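PDB 4DZI: putative TIM-barrel metal-dependent hydrolase from Mycobacterium avium subsp. paratuberculosis S397, which probably catalyses metal-dependent hydrolysis as a member of the amidohydrolase family, with two cadmium ions bound at its bimetal site. Local coordinates for residues Ala172-Ala177 / Lys204-Gly209. Numbering follows the deposited sequence.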
ATOM      1  N   ALA C 172     -13.031 -12.086  15.830  1.00 15.41           N
ATOM      2  CA  ALA C 172     -13.820 -12.742  14.777  1.00 18.59           C
ATOM      3  C   ALA C 172     -15.259 -12.971  15.220  1.00 21.21           C
ATOM      4  O   ALA C 172     -16.180 -12.858  14.423  1.00 21.08           O
ATOM      5  CB  ALA C 172     -13.168 -14.043  14.303  1.00 14.87           C
ATOM      6  N   ASP C 173     -15.440 -13.323  16.487  1.00 18.82           N
ATOM      7  CA  ASP C 173     -16.791 -13.389  17.085  1.00 20.42           C
ATOM      8  C   ASP C 173     -16.761 -12.405  18.244  1.00 19.82           C
ATOM      9  O   ASP C 173     -16.124 -12.683  19.279  1.00 21.43           O
ATOM     10  CB  ASP C 173     -17.025 -14.809  17.590  1.00 20.99           C
ATOM     11  CG  ASP C 173     -18.336 -14.967  18.386  1.00 28.60           C
ATOM     12  OD1 ASP C 173     -18.816 -14.007  19.012  1.00 25.53           O
ATOM     13  OD2 ASP C 173     -18.859 -16.093  18.397  1.00 36.01           O
ATOM     14  N   PRO C 174     -17.388 -11.220  18.083  1.00 19.25           N
ATOM     15  CA  PRO C 174     -17.082 -10.205  19.075  1.00 20.68           C
ATOM     16  C   PRO C 174     -17.636 -10.465  20.474  1.00 27.73           C
ATOM     17  O   PRO C 174     -17.106  -9.919  21.438  1.00 26.36           O
ATOM     18  CB  PRO C 174     -17.722  -8.933  18.500  1.00 25.44           C
ATOM     19  CG  PRO C 174     -17.717  -9.156  17.039  1.00 25.26           C
ATOM     20  CD  PRO C 174     -17.974 -10.636  16.862  1.00 24.89           C
ATOM     21  N   THR C 175     -18.683 -11.273  20.586  1.00 27.53           N
ATOM     22  CA  THR C 175     -19.224 -11.625  21.904  1.00 28.53           C
ATOM     23  C   THR C 175     -18.268 -12.578  22.607  1.00 24.12           C
ATOM     24  O   THR C 175     -17.939 -12.384  23.784  1.00 23.43           O
ATOM     25  CB  THR C 175     -20.571 -12.327  21.749  1.00 31.34           C
ATOM     26  OG1 THR C 175     -21.513 -11.375  21.266  1.00 33.58           O
ATOM     27  CG2 THR C 175     -21.051 -12.885  23.080  1.00 29.85           C
ATOM     28  N   ARG C 176     -17.813 -13.600  21.873  1.00 24.03           N
ATOM     29  CA  ARG C 176     -16.811 -14.514  22.412  1.00 23.73           C
ATOM     30  C   ARG C 176     -15.484 -13.787  22.698  1.00 22.35           C
ATOM     31  O   ARG C 176     -14.781 -14.146  23.640  1.00 21.69           O
ATOM     32  CB  ARG C 176     -16.629 -15.735  21.523  1.00 25.39           C
ATOM     33  CG  ARG C 176     -15.576 -16.716  22.001  1.00 43.30           C
ATOM     34  CD  ARG C 176     -15.997 -17.438  23.270  1.00 47.08           C
ATOM     35  NE  ARG C 176     -14.868 -18.073  23.947  1.00 48.70           N
ATOM     36  CZ  ARG C 176     -14.364 -19.260  23.621  1.00 78.14           C
ATOM     37  NH1 ARG C 176     -14.877 -19.953  22.609  1.00 58.75           N
ATOM     38  NH2 ARG C 176     -13.341 -19.754  24.309  1.00 47.74           N
ATOM     39  N   ALA C 177     -15.176 -12.744  21.917  1.00 20.93           N
ATOM     40  CA  ALA C 177     -13.969 -11.951  22.143  1.00 20.72           C
ATOM     41  C   ALA C 177     -13.986 -11.239  23.514  1.00 17.06           C
ATOM     42  O   ALA C 177     -12.946 -11.120  24.168  1.00 19.89           O
ATOM     43  CB  ALA C 177     -13.771 -10.946  21.004  1.00 22.16           C
ATOM     44  N   LYS C 204     -18.925 -11.483   6.296  1.00 26.44           N
ATOM     45  CA  LYS C 204     -17.930 -10.759   5.511  1.00 23.39           C
ATOM     46  C   LYS C 204     -16.908 -10.188   6.504  1.00 21.65           C
ATOM     47  O   LYS C 204     -17.194 -10.117   7.686  1.00 21.44           O
ATOM     48  CB  LYS C 204     -18.582  -9.588   4.792  1.00 28.69           C
ATOM     49  CG  LYS C 204     -19.157  -8.540   5.739  1.00 25.56           C
ATOM     50  CD  LYS C 204     -19.937  -7.464   4.992  1.00 39.74           C
ATOM     51  CE  LYS C 204     -19.056  -6.790   3.956  1.00 37.90           C
ATOM     52  NZ  LYS C 204     -19.631  -5.498   3.479  1.00 45.73           N
ATOM     53  N   PRO C 205     -15.726  -9.774   6.019  1.00 21.83           N
ATOM     54  CA  PRO C 205     -14.726  -9.248   6.961  1.00 19.33           C
ATOM     55  C   PRO C 205     -15.130  -7.896   7.539  1.00 24.42           C
ATOM     56  O   PRO C 205     -15.957  -7.199   6.956  1.00 24.42           O
ATOM     57  CB  PRO C 205     -13.456  -9.096   6.110  1.00 22.10           C
ATOM     58  CG  PRO C 205     -13.926  -9.084   4.687  1.00 35.75           C
ATOM     59  CD  PRO C 205     -15.250  -9.798   4.619  1.00 25.88           C
ATOM     60  N   ARG C 206     -14.537  -7.518   8.672  1.00 15.32           N
ATOM     61  CA  ARG C 206     -14.845  -6.236   9.323  1.00 16.74           C
ATOM     62  C   ARG C 206     -13.592  -5.356   9.547  1.00 18.19           C
ATOM     63  O   ARG C 206     -12.459  -5.843   9.708  1.00 15.23           O
ATOM     64  CB  ARG C 206     -15.557  -6.437  10.674  1.00 17.59           C
ATOM     65  CG  ARG C 206     -16.931  -7.104  10.618  1.00 18.46           C
ATOM     66  CD  ARG C 206     -17.527  -7.128  12.017  1.00 24.53           C
ATOM     67  NE  ARG C 206     -16.857  -8.064  12.934  1.00 18.32           N
ATOM     68  CZ  ARG C 206     -16.990  -9.395  12.919  1.00 18.16           C
ATOM     69  NH1 ARG C 206     -17.735 -10.016  11.997  1.00 18.70           N
ATOM     70  NH2 ARG C 206     -16.331 -10.142  13.805  1.00 20.57           N
ATOM     71  N   SER C 207     -13.809  -4.051   9.531  1.00 16.04           N
ATOM     72  CA  SER C 207     -12.830  -3.071   9.986  1.00 19.73           C
ATOM     73  C   SER C 207     -12.559  -3.297  11.479  1.00 20.62           C
ATOM     74  O   SER C 207     -13.448  -3.707  12.215  1.00 17.07           O
ATOM     75  CB  SER C 207     -13.435  -1.682   9.793  1.00 18.07           C
ATOM     76  OG  SER C 207     -12.631  -0.694  10.361  1.00 18.70           O
ATOM     77  N   LEU C 208     -11.327  -3.033  11.918  1.00 13.04           N
ATOM     78  CA  LEU C 208     -11.017  -3.072  13.352  1.00 15.01           C
ATOM     79  C   LEU C 208     -11.928  -2.120  14.123  1.00 20.63           C
ATOM     80  O   LEU C 208     -12.275  -2.384  15.269  1.00 16.51           O
ATOM     81  CB  LEU C 208      -9.540  -2.740  13.579  1.00 14.13           C
ATOM     82  CG  LEU C 208      -8.652  -3.959  13.268  1.00 16.18           C
ATOM     83  CD1 LEU C 208      -7.213  -3.516  13.030  1.00 16.94           C
ATOM     84  CD2 LEU C 208      -8.700  -4.948  14.432  1.00 13.30           C
ATOM     85  N   GLY C 209     -12.335  -1.035  13.471  1.00 14.98           N
ATOM     86  CA  GLY C 209     -13.256  -0.036  14.052  1.00 15.02           C
ATOM     87  C   GLY C 209     -14.752  -0.251  13.870  1.00 19.14           C
ATOM     88  O   GLY C 209     -15.521   0.682  14.119  1.00 20.10           O
TER
HETATM   89  O   HOH W   1     -18.673 -12.689  12.471  1.00 33.85           O
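Ala172 meets the side chain of Arg206 through its carbonyl oxygen. The bond from Arg206 NH2 to Ala172 O measures 2.8 Å, with an N-H...O angle of 155°. The oxygen lies almost exactly in the guanidinium plane, whereas the nitrogen comes from well above the plane of the carbonyl, 64° out of it. A water bridges the same two residues, donating to Ala172 O at 3.2 Å and accepting from Arg206 NH1 at 2.9 Å. The CB of Arg206 points toward residues 172-177, and CG sits beside the backbone N, opposite the carbonyl carbon (chi1 -63°); the chain then bends at chi3. Arg206 NE bonds His213 and NH2 also reaches Leu171 O, so several bonds fix the rotation of the guanidinium group.

Asp173 has its CB pointing away from the 204-209 loop and serves as the N-cap of the helix. Its OD1, met from above the carboxylate plane, accepts a nearly straight bond from Arg176 N at 3.1 Å; a weak one comes from Thr175 N. Pro174, the first helical residue, has its CB directed toward the loop, and its ring meets the guanidinium obliquely: Pro174 CD lies 3.5 Å from Arg206 NH2 and Pro174 CG 3.7 Å from that nitrogen, a van der Waals contact. By Ala177 the helix is under way, its N bonded to Asp173 O.

The contact thus ties the N-terminus of helix 174-186 to the loop that follows strand 192-193 and precedes helix 214-223, within the TIM-barrel amidohydrolase fold. Helix 136-153 packs against Ala172, Asp173 and Arg176, while helix 266-277 receives Leu208, which also touches Trp243 of the second subunit.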